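Local atomic coordinates of ribose-5-phosphate isomerase RpiB (Thermotoga maritima, PDB entry 1O1X), a protein that probably catalyses the interconversion of ribose 5-phosphate and ribulose 5-phosphate. Residues 24-29 with 126-131; 15-20 with 28-33; 35-40 with 131-136. All coordinates share one frame; numbering follows the deposited sequence.

Interaction 1 of 3, residues 24-29 with 126-131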
ATOM      1  N   PHE A  24       6.292 -19.201   3.236  1.00 12.61           N
ATOM      2  CA  PHE A  24       6.990 -19.926   4.292  1.00 12.37           C
ATOM      3  C   PHE A  24       7.992 -19.036   5.035  1.00 12.51           C
ATOM      4  O   PHE A  24       8.102 -19.086   6.250  1.00 10.70           O
ATOM      5  CB  PHE A  24       7.738 -21.170   3.727  1.00 13.29           C
ATOM      6  CG  PHE A  24       8.578 -21.921   4.762  1.00 13.15           C
ATOM      7  CD1 PHE A  24       7.978 -22.707   5.731  1.00 14.65           C
ATOM      8  CD2 PHE A  24       9.951 -21.830   4.763  1.00 15.18           C
ATOM      9  CE1 PHE A  24       8.742 -23.364   6.683  1.00 15.25           C
ATOM     10  CE2 PHE A  24      10.698 -22.495   5.704  1.00 16.72           C
ATOM     11  CZ  PHE A  24      10.087 -23.251   6.668  1.00 15.03           C
ATOM     12  N   GLU A  25       8.769 -18.254   4.306  1.00 12.87           N
ATOM     13  CA  GLU A  25       9.808 -17.447   4.929  1.00 13.95           C
ATOM     14  C   GLU A  25       9.241 -16.429   5.889  1.00 12.39           C
ATOM     15  O   GLU A  25       9.717 -16.300   7.026  1.00 12.27           O
ATOM     16  CB  GLU A  25      10.641 -16.765   3.867  1.00 15.65           C
ATOM     17  CG  GLU A  25      11.812 -15.953   4.392  1.00 21.55           C
ATOM     18  CD  GLU A  25      12.441 -15.120   3.267  1.00 29.95           C
ATOM     19  OE1 GLU A  25      12.933 -15.723   2.299  1.00 29.90           O
ATOM     20  OE2 GLU A  25      12.345 -13.861   3.326  1.00 38.34           O
ATOM     21  N   LEU A  26       8.191 -15.738   5.474  1.00 12.02           N
ATOM     22  CA  LEU A  26       7.594 -14.732   6.334  1.00 12.15           C
ATOM     23  C   LEU A  26       6.898 -15.427   7.507  1.00 11.91           C
ATOM     24  O   LEU A  26       6.912 -14.911   8.613  1.00 11.63           O
ATOM     25  CB  LEU A  26       6.648 -13.816   5.583  1.00 11.74           C
ATOM     26  CG  LEU A  26       6.026 -12.681   6.409  1.00 13.55           C
ATOM     27  CD1 LEU A  26       7.044 -11.763   6.989  1.00 14.04           C
ATOM     28  CD2 LEU A  26       5.026 -11.886   5.622  1.00 15.23           C
ATOM     29  N   LYS A  27       6.269 -16.580   7.253  1.00 11.62           N
ATOM     30  CA  LYS A  27       5.573 -17.336   8.301  1.00 11.67           C
ATOM     31  C   LYS A  27       6.562 -17.668   9.431  1.00 11.67           C
ATOM     32  O   LYS A  27       6.265 -17.507  10.580  1.00 11.53           O
ATOM     33  CB  LYS A  27       4.953 -18.616   7.727  1.00 12.49           C
ATOM     34  CG  LYS A  27       4.145 -19.450   8.743  1.00 11.57           C
ATOM     35  CD  LYS A  27       4.897 -20.565   9.400  1.00 13.17           C
ATOM     36  CE  LYS A  27       4.982 -21.789   8.481  1.00 13.95           C
ATOM     37  NZ  LYS A  27       5.867 -22.844   9.080  1.00 13.05           N
ATOM     38  N   GLU A  28       7.739 -18.154   9.065  1.00 11.49           N
ATOM     39  CA  GLU A  28       8.796 -18.449  10.003  1.00 11.87           C
ATOM     40  C   GLU A  28       9.245 -17.226  10.809  1.00 11.67           C
ATOM     41  O   GLU A  28       9.428 -17.309  12.028  1.00 11.16           O
ATOM     42  CB  GLU A  28       9.980 -19.060   9.250  1.00 12.69           C
ATOM     43  CG  GLU A  28       9.688 -20.457   8.680  1.00 14.21           C
ATOM     44  CD  GLU A  28       9.505 -21.494   9.783  1.00 18.85           C
ATOM     45  OE1 GLU A  28      10.496 -21.774  10.487  1.00 23.81           O
ATOM     46  OE2 GLU A  28       8.365 -21.995   9.974  1.00 19.69           O
ATOM     47  N   LYS A  29       9.421 -16.085  10.136  1.00 11.56           N
ATOM     48  CA  LYS A  29       9.803 -14.859  10.817  1.00 11.58           C
ATOM     49  C   LYS A  29       8.727 -14.382  11.794  1.00 11.03           C
ATOM     50  O   LYS A  29       9.028 -13.997  12.897  1.00 11.61           O
ATOM     51  CB  LYS A  29      10.126 -13.785   9.791  1.00 11.96           C
ATOM     52  CG  LYS A  29      11.415 -14.088   9.037  1.00 13.37           C
ATOM     53  CD  LYS A  29      11.663 -13.090   7.952  1.00 16.75           C
ATOM     54  CE  LYS A  29      13.074 -13.275   7.384  1.00 19.33           C
ATOM     55  NZ  LYS A  29      13.194 -12.546   6.087  1.00 26.24           N
ATOM     56  N   GLU A 126       9.260  -6.479   9.009  1.00 10.95           N
ATOM     57  CA  GLU A 126       9.038  -5.528  10.092  1.00 12.19           C
ATOM     58  C   GLU A 126       7.619  -4.903   9.989  1.00 10.85           C
ATOM     59  O   GLU A 126       6.930  -4.728  11.000  1.00 10.35           O
ATOM     60  CB  GLU A 126      10.126  -4.459  10.134  0.65 13.01           C
ATOM     61  CG  GLU A 126       9.745  -3.202  10.914  0.65 18.57           C
ATOM     62  CD  GLU A 126      10.473  -2.988  12.239  0.65 26.34           C
ATOM     63  OE1 GLU A 126      10.127  -3.689  13.230  0.65 31.13           O
ATOM     64  OE2 GLU A 126      11.326  -2.040  12.305  0.65 29.59           O
ATOM     65  N   LEU A 127       7.155  -4.640   8.775  1.00  9.32           N
ATOM     66  CA  LEU A 127       5.762  -4.210   8.611  1.00 10.13           C
ATOM     67  C   LEU A 127       4.775  -5.266   9.085  1.00  9.53           C
ATOM     68  O   LEU A 127       3.764  -4.940   9.740  1.00  9.64           O
ATOM     69  CB  LEU A 127       5.476  -3.812   7.171  1.00  9.86           C
ATOM     70  CG  LEU A 127       4.053  -3.367   6.821  1.00 11.32           C
ATOM     71  CD1 LEU A 127       3.694  -2.157   7.645  1.00 13.09           C
ATOM     72  CD2 LEU A 127       3.923  -3.034   5.333  1.00 11.25           C
ATOM     73  N   ALA A 128       5.017  -6.520   8.711  1.00  9.99           N
ATOM     74  CA  ALA A 128       4.204  -7.659   9.186  1.00 10.00           C
ATOM     75  C   ALA A 128       4.141  -7.694  10.713  1.00  9.93           C
ATOM     76  O   ALA A 128       3.101  -7.925  11.278  1.00  8.98           O
ATOM     77  CB  ALA A 128       4.794  -8.978   8.673  1.00 10.57           C
ATOM     78  N   PHE A 129       5.268  -7.495  11.377  1.00 10.96           N
ATOM     79  CA  PHE A 129       5.308  -7.485  12.845  1.00 11.78           C
ATOM     80  C   PHE A 129       4.418  -6.376  13.445  1.00 12.32           C
ATOM     81  O   PHE A 129       3.702  -6.627  14.429  1.00 11.97           O
ATOM     82  CB  PHE A 129       6.748  -7.326  13.401  1.00 12.15           C
ATOM     83  CG  PHE A 129       7.735  -8.413  12.981  1.00 11.19           C
ATOM     84  CD1 PHE A 129       7.329  -9.658  12.463  1.00 13.22           C
ATOM     85  CD2 PHE A 129       9.101  -8.168  13.120  1.00 13.03           C
ATOM     86  CE1 PHE A 129       8.268 -10.593  12.071  1.00 13.70           C
ATOM     87  CE2 PHE A 129      10.050  -9.123  12.740  1.00 13.29           C
ATOM     88  CZ  PHE A 129       9.643 -10.313  12.226  1.00 13.33           C
ATOM     89  N   TRP A 130       4.451  -5.173  12.859  1.00 11.49           N
ATOM     90  CA  TRP A 130       3.579  -4.101  13.292  1.00 12.21           C
ATOM     91  C   TRP A 130       2.111  -4.438  13.087  1.00 11.07           C
ATOM     92  O   TRP A 130       1.269  -4.085  13.934  1.00 11.31           O
ATOM     93  CB  TRP A 130       3.827  -2.770  12.568  1.00 12.21           C
ATOM     94  CG  TRP A 130       5.207  -2.244  12.653  1.00 16.50           C
ATOM     95  CD1 TRP A 130       6.164  -2.544  13.569  1.00 20.11           C
ATOM     96  CD2 TRP A 130       5.796  -1.303  11.739  1.00 17.96           C
ATOM     97  NE1 TRP A 130       7.331  -1.886  13.241  1.00 23.85           N
ATOM     98  CE2 TRP A 130       7.130  -1.131  12.117  1.00 22.08           C
ATOM     99  CE3 TRP A 130       5.335  -0.651  10.600  1.00 18.79           C
ATOM    100  CZ2 TRP A 130       8.010  -0.296  11.413  1.00 23.41           C
ATOM    101  CZ3 TRP A 130       6.191   0.195   9.911  1.00 20.44           C
ATOM    102  CH2 TRP A 130       7.516   0.352  10.312  1.00 21.52           C
ATOM    103  N   ILE A 131       1.795  -5.092  11.972  1.00 10.50           N
ATOM    104  CA  ILE A 131       0.415  -5.495  11.684  1.00  9.78           C
ATOM    105  C   ILE A 131      -0.043  -6.516  12.720  1.00 10.91           C
ATOM    106  O   ILE A 131      -1.153  -6.401  13.277  1.00 10.84           O
ATOM    107  CB  ILE A 131       0.262  -6.034  10.229  1.00  9.45           C
ATOM    108  CG1 ILE A 131       0.543  -4.922   9.200  1.00  8.54           C
ATOM    109  CG2 ILE A 131      -1.114  -6.626   9.970  1.00 11.47           C
ATOM    110  CD1 ILE A 131       0.750  -5.446   7.790  1.00  9.40           C
TER
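Leu26 and Ala128 make the apolar contact between helices 24-36 and 125-137: Leu26 CD1 lies 4.0 Å from Ala128 CB. Ala128 points its methyl toward the other helix, whereas Leu26 spans the gap by extending its side chain, with CG anti to the backbone N (chi1 -177°). A mixed contact follows one turn on. The Phe129 ring swings over to Lys29 and approaches its backbone obliquely, Phe129 CE1 lying 3.6 Å from Lys29 O, while the far carbon CZ of Phe129 is 4.3 Å from Lys29 CB. The same ring stacks with Tyr33. Were Phe129 replaced by alanine, Tyr33 would probably lose its stacking partner and a gap would open beside the Lys29 carbonyl. Charged side chains pair along helix 24-36 rather than across to helix 125-137: Lys29 NZ turns away and forms a salt bridge of 3.2 Å with Glu25 OE2, meeting it from above the carboxylate plane. Glu25 also makes a weak, long ion pair with Lys29 of the second subunit, and Lys29 with Glu25 of that subunit. Two neighbouring helices packed side by side on one face of a parallel sheet are characteristic of the Rossmann-like alpha/beta fold of this family.

Interaction 2 of 3, residues 15-20 with 28-33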
ATOM      1  N   ILE A  15      -1.762 -18.437  19.392  1.00 11.62           N
ATOM      2  CA  ILE A  15      -1.872 -18.231  17.954  1.00 12.19           C
ATOM      3  C   ILE A  15      -1.675 -19.557  17.210  1.00 11.54           C
ATOM      4  O   ILE A  15      -0.747 -20.288  17.510  1.00 11.47           O
ATOM      5  CB  ILE A  15      -0.771 -17.254  17.484  1.00 13.38           C
ATOM      6  CG1 ILE A  15      -0.850 -15.903  18.235  1.00 16.98           C
ATOM      7  CG2 ILE A  15      -0.785 -17.091  15.962  1.00 14.68           C
ATOM      8  CD1 ILE A  15      -2.113 -15.169  18.281  1.00 18.11           C
ATOM      9  N   ALA A  16      -2.561 -19.840  16.257  1.00 10.87           N
ATOM     10  CA  ALA A  16      -2.405 -20.923  15.296  1.00 10.68           C
ATOM     11  C   ALA A  16      -1.954 -20.283  13.970  1.00 10.68           C
ATOM     12  O   ALA A  16      -2.615 -19.393  13.460  1.00 10.39           O
ATOM     13  CB  ALA A  16      -3.696 -21.615  15.101  1.00 11.24           C
ATOM     14  N   ILE A  17      -0.831 -20.724  13.425  1.00  9.81           N
ATOM     15  CA  ILE A  17      -0.278 -20.124  12.231  1.00  9.71           C
ATOM     16  C   ILE A  17      -0.082 -21.197  11.165  1.00 10.08           C
ATOM     17  O   ILE A  17       0.188 -22.359  11.469  1.00 10.86           O
ATOM     18  CB  ILE A  17       1.027 -19.365  12.559  1.00  9.91           C
ATOM     19  CG1 ILE A  17       1.528 -18.525  11.375  1.00 11.48           C
ATOM     20  CG2 ILE A  17       2.161 -20.332  13.029  1.00 10.69           C
ATOM     21  CD1 ILE A  17       2.559 -17.460  11.789  1.00 11.59           C
ATOM     22  N   ALA A  18      -0.224 -20.781   9.915  1.00 10.10           N
ATOM     23  CA  ALA A  18       0.039 -21.636   8.776  1.00 10.46           C
ATOM     24  C   ALA A  18       0.286 -20.806   7.520  1.00 10.74           C
ATOM     25  O   ALA A  18      -0.166 -19.673   7.396  1.00 12.60           O
ATOM     26  CB  ALA A  18      -1.097 -22.615   8.548  1.00 10.23           C
ATOM     27  N   SER A  19       0.998 -21.415   6.591  1.00 11.41           N
ATOM     28  CA  SER A  19       1.280 -20.832   5.285  1.00 11.41           C
ATOM     29  C   SER A  19       1.436 -21.902   4.206  1.00 11.39           C
ATOM     30  O   SER A  19       1.673 -23.076   4.499  1.00 10.03           O
ATOM     31  CB  SER A  19       2.559 -20.023   5.349  1.00 11.59           C
ATOM     32  OG  SER A  19       3.710 -20.848   5.345  1.00 12.03           O
ATOM     33  N   ASP A  20       1.371 -21.471   2.948  1.00 11.39           N
ATOM     34  CA  ASP A  20       1.856 -22.322   1.881  1.00 11.20           C
ATOM     35  C   ASP A  20       3.354 -22.100   1.710  1.00 11.12           C
ATOM     36  O   ASP A  20       4.002 -21.437   2.534  1.00 10.82           O
ATOM     37  CB  ASP A  20       1.014 -22.139   0.604  1.00 12.13           C
ATOM     38  CG  ASP A  20       1.239 -20.809  -0.097  1.00 13.59           C
ATOM     39  OD1 ASP A  20       1.977 -19.943   0.469  1.00 13.93           O
ATOM     40  OD2 ASP A  20       0.733 -20.595  -1.248  1.00 14.49           O
ATOM     41  N   GLU A  28       7.739 -18.154   9.065  1.00 11.49           N
ATOM     42  CA  GLU A  28       8.796 -18.449  10.003  1.00 11.87           C
ATOM     43  C   GLU A  28       9.245 -17.226  10.809  1.00 11.67           C
ATOM     44  O   GLU A  28       9.428 -17.309  12.028  1.00 11.16           O
ATOM     45  CB  GLU A  28       9.980 -19.060   9.250  1.00 12.69           C
ATOM     46  CG  GLU A  28       9.688 -20.457   8.680  1.00 14.21           C
ATOM     47  CD  GLU A  28       9.505 -21.494   9.783  1.00 18.85           C
ATOM     48  OE1 GLU A  28      10.496 -21.774  10.487  1.00 23.81           O
ATOM     49  OE2 GLU A  28       8.365 -21.995   9.974  1.00 19.69           O
ATOM     50  N   LYS A  29       9.421 -16.085  10.136  1.00 11.56           N
ATOM     51  CA  LYS A  29       9.803 -14.859  10.817  1.00 11.58           C
ATOM     52  C   LYS A  29       8.727 -14.382  11.794  1.00 11.03           C
ATOM     53  O   LYS A  29       9.028 -13.997  12.897  1.00 11.61           O
ATOM     54  CB  LYS A  29      10.126 -13.785   9.791  1.00 11.96           C
ATOM     55  CG  LYS A  29      11.415 -14.088   9.037  1.00 13.37           C
ATOM     56  CD  LYS A  29      11.663 -13.090   7.952  1.00 16.75           C
ATOM     57  CE  LYS A  29      13.074 -13.275   7.384  1.00 19.33           C
ATOM     58  NZ  LYS A  29      13.194 -12.546   6.087  1.00 26.24           N
ATOM     59  N   VAL A  30       7.480 -14.466  11.402  1.00 10.63           N
ATOM     60  CA  VAL A  30       6.358 -14.076  12.255  1.00 10.66           C
ATOM     61  C   VAL A  30       6.234 -15.004  13.459  1.00 11.25           C
ATOM     62  O   VAL A  30       6.049 -14.571  14.597  1.00 10.88           O
ATOM     63  CB  VAL A  30       5.050 -13.999  11.456  1.00 10.79           C
ATOM     64  CG1 VAL A  30       3.861 -13.886  12.371  1.00 11.02           C
ATOM     65  CG2 VAL A  30       5.092 -12.776  10.498  1.00 11.83           C
ATOM     66  N   LYS A  31       6.344 -16.295  13.212  1.00 11.73           N
ATOM     67  CA  LYS A  31       6.373 -17.277  14.286  1.00 12.16           C
ATOM     68  C   LYS A  31       7.460 -16.990  15.291  1.00 11.90           C
ATOM     69  O   LYS A  31       7.185 -16.939  16.478  1.00 11.19           O
ATOM     70  CB  LYS A  31       6.556 -18.662  13.739  1.00 12.21           C
ATOM     71  CG  LYS A  31       6.688 -19.721  14.816  1.00 15.10           C
ATOM     72  CD  LYS A  31       6.700 -21.093  14.228  1.00 16.97           C
ATOM     73  CE  LYS A  31       7.996 -21.441  13.607  1.00 18.27           C
ATOM     74  NZ  LYS A  31       7.911 -22.913  13.444  1.00 22.16           N
ATOM     75  N   ASN A  32       8.680 -16.770  14.816  1.00 12.10           N
ATOM     76  CA  ASN A  32       9.801 -16.504  15.711  1.00 11.85           C
ATOM     77  C   ASN A  32       9.667 -15.195  16.462  1.00 11.11           C
ATOM     78  O   ASN A  32      10.071 -15.087  17.591  1.00 10.44           O
ATOM     79  CB  ASN A  32      11.086 -16.558  14.929  1.00 12.41           C
ATOM     80  CG  ASN A  32      11.408 -17.963  14.440  1.00 15.77           C
ATOM     81  OD1 ASN A  32      10.891 -18.950  14.961  1.00 18.72           O
ATOM     82  ND2 ASN A  32      12.241 -18.053  13.403  1.00 19.44           N
ATOM     83  N   TYR A  33       9.062 -14.210  15.840  1.00 10.80           N
ATOM     84  CA  TYR A  33       8.774 -12.933  16.481  1.00 10.88           C
ATOM     85  C   TYR A  33       7.838 -13.138  17.660  1.00 11.10           C
ATOM     86  O   TYR A  33       8.103 -12.655  18.773  1.00 12.03           O
ATOM     87  CB  TYR A  33       8.196 -11.939  15.472  1.00 10.07           C
ATOM     88  CG  TYR A  33       7.750 -10.615  16.061  1.00 11.25           C
ATOM     89  CD1 TYR A  33       8.681  -9.688  16.507  1.00 12.48           C
ATOM     90  CD2 TYR A  33       6.393 -10.287  16.154  1.00 13.38           C
ATOM     91  CE1 TYR A  33       8.284  -8.466  17.038  1.00 14.89           C
ATOM     92  CE2 TYR A  33       5.976  -9.059  16.696  1.00 14.78           C
ATOM     93  CZ  TYR A  33       6.937  -8.163  17.125  1.00 15.43           C
ATOM     94  OH  TYR A  33       6.595  -6.957  17.650  1.00 18.16           O
TER
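Ile17 on strand 14-18 reaches out to Val30 on helix 24-36, the first strand and the helix of a beta-alpha-beta unit that strand 40-43 completes. The two side chains cross obliquely and meet methyl to methyl, Ile17 CD1 lying 3.8 Å from Val30 CG1. Both point toward the opposing segment from their own backbones. Ile17 is stretched to its full length, CG1 lying anti to the backbone N (chi1 -171°) and CD1 continuing the extended line (chi2 163°), and this carries the terminal methyl from the sheet to the helix surface. Ile17 CD1 also lies 4.2 Å from Lys31 N, so it rests against the helix backbone as well as against valine. Val41 and Ile74, from the strands flanking 14-18, pack against Ile17 too, making it a point where three strands and the helix meet. Ala16 and Ala18, the neighbours of Ile17 in the strand, instead pack against helix 54-66, as the alternation of a strand sandwiched between two helical layers requires.

Lys31 is oriented differently: the base of its side chain lies beside Ile17 while its ammonium end leads away to a salt bridge with Asp43, a residue that Lys27 also engages. Its link to Glu28 within the helix is weak, Lys31 NZ standing 3.6 Å from Glu28 OE2. The contact itself is apolar; the charges beside it pair with Asp43 and along the helix. Beyond the strand, the chain turns into the loop bearing Asp20, predicted to bind D-ribulose 5-phosphate. There the Ser19 hydroxyl donates to the next backbone carbonyl, Ser19 OG to Asp20 O at 2.9 Å, tilted 19° from the carbonyl plane.

Interaction 3 of 3, residues 35-40 with 131-136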
ATOM      1  N   LEU A  35       7.192 -16.078  19.227  1.00 11.37           N
ATOM      2  CA  LEU A  35       7.871 -16.917  20.208  1.00 11.73           C
ATOM      3  C   LEU A  35       8.811 -16.094  21.098  1.00 12.70           C
ATOM      4  O   LEU A  35       8.908 -16.329  22.296  1.00 11.65           O
ATOM      5  CB  LEU A  35       8.621 -18.077  19.537  1.00 11.55           C
ATOM      6  CG  LEU A  35       7.779 -19.158  18.873  1.00 11.11           C
ATOM      7  CD1 LEU A  35       8.663 -20.179  18.153  1.00 10.68           C
ATOM      8  CD2 LEU A  35       6.893 -19.903  19.882  1.00 11.43           C
ATOM      9  N   GLY A  36       9.494 -15.125  20.510  1.00 13.50           N
ATOM     10  CA  GLY A  36      10.391 -14.230  21.233  1.00 14.46           C
ATOM     11  C   GLY A  36       9.690 -13.326  22.243  1.00 14.15           C
ATOM     12  O   GLY A  36      10.291 -12.826  23.142  1.00 15.11           O
ATOM     13  N   LYS A  37       8.402 -13.130  22.115  1.00 14.87           N
ATOM     14  CA  LYS A  37       7.629 -12.396  23.106  1.00 15.52           C
ATOM     15  C   LYS A  37       6.967 -13.333  24.152  1.00 15.54           C
ATOM     16  O   LYS A  37       6.196 -12.871  24.995  1.00 16.86           O
ATOM     17  CB  LYS A  37       6.557 -11.578  22.371  1.00 17.72           C
ATOM     18  CG  LYS A  37       7.097 -10.363  21.622  1.00 20.85           C
ATOM     19  CD  LYS A  37       6.066  -9.823  20.675  1.00 28.40           C
ATOM     20  CE  LYS A  37       6.127  -8.266  20.622  1.00 33.67           C
ATOM     21  NZ  LYS A  37       7.555  -7.672  20.626  1.00 36.68           N
ATOM     22  N   GLY A  38       7.213 -14.636  24.059  1.00 13.74           N
ATOM     23  CA  GLY A  38       6.614 -15.618  24.939  1.00 13.52           C
ATOM     24  C   GLY A  38       5.169 -15.955  24.607  1.00 13.40           C
ATOM     25  O   GLY A  38       4.445 -16.475  25.459  1.00 13.12           O
ATOM     26  N   ILE A  39       4.735 -15.629  23.384  1.00 12.97           N
ATOM     27  CA  ILE A  39       3.386 -15.963  22.911  1.00 12.89           C
ATOM     28  C   ILE A  39       3.396 -17.436  22.444  1.00 13.37           C
ATOM     29  O   ILE A  39       4.340 -17.877  21.785  1.00 12.40           O
ATOM     30  CB  ILE A  39       2.954 -14.988  21.843  1.00 13.61           C
ATOM     31  CG1 ILE A  39       2.689 -13.622  22.510  1.00 15.33           C
ATOM     32  CG2 ILE A  39       1.732 -15.503  21.058  1.00 13.61           C
ATOM     33  CD1 ILE A  39       2.513 -12.502  21.546  1.00 18.80           C
ATOM     34  N   GLU A  40       2.385 -18.189  22.880  1.00 12.09           N
ATOM     35  CA  GLU A  40       2.222 -19.577  22.507  1.00 12.01           C
ATOM     36  C   GLU A  40       1.800 -19.657  21.033  1.00 12.51           C
ATOM     37  O   GLU A  40       0.806 -19.074  20.634  1.00 12.00           O
ATOM     38  CB  GLU A  40       1.188 -20.246  23.414  1.00 12.38           C
ATOM     39  CG  GLU A  40       1.036 -21.746  23.173  1.00 13.20           C
ATOM     40  CD  GLU A  40      -0.068 -22.412  23.965  1.00 13.94           C
ATOM     41  OE1 GLU A  40      -0.765 -21.709  24.787  1.00 11.61           O
ATOM     42  OE2 GLU A  40      -0.256 -23.651  23.710  1.00 15.22           O
ATOM     43  N   ILE A 131       1.795  -5.092  11.972  1.00 10.50           N
ATOM     44  CA  ILE A 131       0.415  -5.495  11.684  1.00  9.78           C
ATOM     45  C   ILE A 131      -0.043  -6.516  12.720  1.00 10.91           C
ATOM     46  O   ILE A 131      -1.153  -6.401  13.277  1.00 10.84           O
ATOM     47  CB  ILE A 131       0.262  -6.034  10.229  1.00  9.45           C
ATOM     48  CG1 ILE A 131       0.543  -4.922   9.200  1.00  8.54           C
ATOM     49  CG2 ILE A 131      -1.114  -6.626   9.970  1.00 11.47           C
ATOM     50  CD1 ILE A 131       0.750  -5.446   7.790  1.00  9.40           C
ATOM     51  N   VAL A 132       0.811  -7.485  13.003  1.00 10.11           N
ATOM     52  CA  VAL A 132       0.530  -8.526  14.000  1.00 11.44           C
ATOM     53  C   VAL A 132       0.301  -7.914  15.389  1.00 12.24           C
ATOM     54  O   VAL A 132      -0.662  -8.270  16.061  1.00 12.43           O
ATOM     55  CB  VAL A 132       1.665  -9.581  14.047  1.00 11.63           C
ATOM     56  CG1 VAL A 132       1.552 -10.480  15.290  1.00 14.56           C
ATOM     57  CG2 VAL A 132       1.685 -10.427  12.783  1.00 12.39           C
ATOM     58  N   ASP A 133       1.174  -6.993  15.814  1.00 12.69           N
ATOM     59  CA  ASP A 133       1.067  -6.344  17.120  1.00 13.27           C
ATOM     60  C   ASP A 133      -0.269  -5.586  17.236  1.00 12.87           C
ATOM     61  O   ASP A 133      -0.943  -5.648  18.264  1.00 12.19           O
ATOM     62  CB  ASP A 133       2.161  -5.309  17.328  1.00 13.79           C
ATOM     63  CG  ASP A 133       3.540  -5.909  17.597  1.00 18.24           C
ATOM     64  OD1 ASP A 133       3.687  -7.124  17.823  1.00 20.34           O
ATOM     65  OD2 ASP A 133       4.530  -5.147  17.602  1.00 26.12           O
ATOM     66  N   THR A 134      -0.646  -4.889  16.177  1.00 12.15           N
ATOM     67  CA  THR A 134      -1.927  -4.168  16.145  1.00 11.63           C
ATOM     68  C   THR A 134      -3.135  -5.121  16.230  1.00 11.92           C
ATOM     69  O   THR A 134      -4.083  -4.904  17.001  1.00 10.31           O
ATOM     70  CB  THR A 134      -1.993  -3.355  14.857  1.00 11.83           C
ATOM     71  OG1 THR A 134      -0.909  -2.425  14.855  1.00 10.53           O
ATOM     72  CG2 THR A 134      -3.259  -2.519  14.791  1.00 12.34           C
ATOM     73  N   PHE A 135      -3.073  -6.199  15.437  1.00 11.80           N
ATOM     74  CA  PHE A 135      -4.112  -7.205  15.416  1.00 12.21           C
ATOM     75  C   PHE A 135      -4.334  -7.819  16.804  1.00 12.67           C
ATOM     76  O   PHE A 135      -5.462  -7.980  17.237  1.00 12.40           O
ATOM     77  CB  PHE A 135      -3.765  -8.313  14.404  1.00 11.64           C
ATOM     78  CG  PHE A 135      -4.932  -9.177  14.028  1.00 12.41           C
ATOM     79  CD1 PHE A 135      -5.830  -8.762  13.039  1.00 11.80           C
ATOM     80  CD2 PHE A 135      -5.126 -10.415  14.623  1.00 11.68           C
ATOM     81  CE1 PHE A 135      -6.883  -9.588  12.645  1.00 11.51           C
ATOM     82  CE2 PHE A 135      -6.211 -11.224  14.237  1.00 12.19           C
ATOM     83  CZ  PHE A 135      -7.069 -10.809  13.265  1.00 11.62           C
ATOM     84  N   LEU A 136      -3.246  -8.150  17.494  1.00 12.83           N
ATOM     85  CA  LEU A 136      -3.338  -8.833  18.762  1.00 13.99           C
ATOM     86  C   LEU A 136      -3.647  -7.900  19.913  1.00 14.97           C
ATOM     87  O   LEU A 136      -3.990  -8.349  21.005  1.00 16.89           O
ATOM     88  CB  LEU A 136      -2.034  -9.589  19.045  1.00 13.87           C
ATOM     89  CG  LEU A 136      -1.713 -10.732  18.097  1.00 15.23           C
ATOM     90  CD1 LEU A 136      -0.459 -11.510  18.586  1.00 18.68           C
ATOM     91  CD2 LEU A 136      -2.856 -11.638  17.953  1.00 19.54           C
TER
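Leu136 and Ile39 pack end to end, each pointing at the other segment, with their CD1 methyls 4.3 Å apart. The approach is loose, and Leu34 adds to it, touching both side chains from the last turns of helix 24-36. Asp133, one turn before Leu136, makes the second contact, which lies nearer the surface. Its carboxylate leans over to Lys37, whose side chain crosses it at about a right angle, and the closest pair is Lys37 CE and Asp133 OD1 at 3.9 Å. The ammonium is farther off, Lys37 NZ being 4.8 Å from Asp133 OD1, so the opposite charges probably attract without forming a salt bridge. Instead, the carboxylate is held by Tyr33: Asp133 OD2 forms a hydrogen bond with the phenol OH, to which Lys37 NZ is weakly bonded in turn. A Schellman motif ends helix 24-36, its positive-phi residue Gly38 (77°) turning the chain toward the sheet and Ile39 toward helix 125-137. The contact thus joins the C-terminal part of helix 125-137 to the turn between helix 24-36 and strand 40-43, while Val132 and Phe135 pack on Leu116 of strand 115-117.

Read from the N terminus, the three contacts illustrate how local and distant closures build one layered fold. Interaction 2 comes first and closes a short loop, with seven residues between its segments 15-20 and 28-33. Interaction 1 starts on helix 24-36, sharing Glu28 and Lys29 with interaction 2, and closes a loop of nearly a hundred residues to helix 125-137. Interaction 3 begins after interaction 2 has closed and joins the turn after helix 24-36 to the later part of helix 125-137; its segments alternate with those of interaction 1, so the two long loops cross. Together they tie strand 14-18 to its covering helix 24-36, and that helix, with the turn that follows it, to helix 125-137.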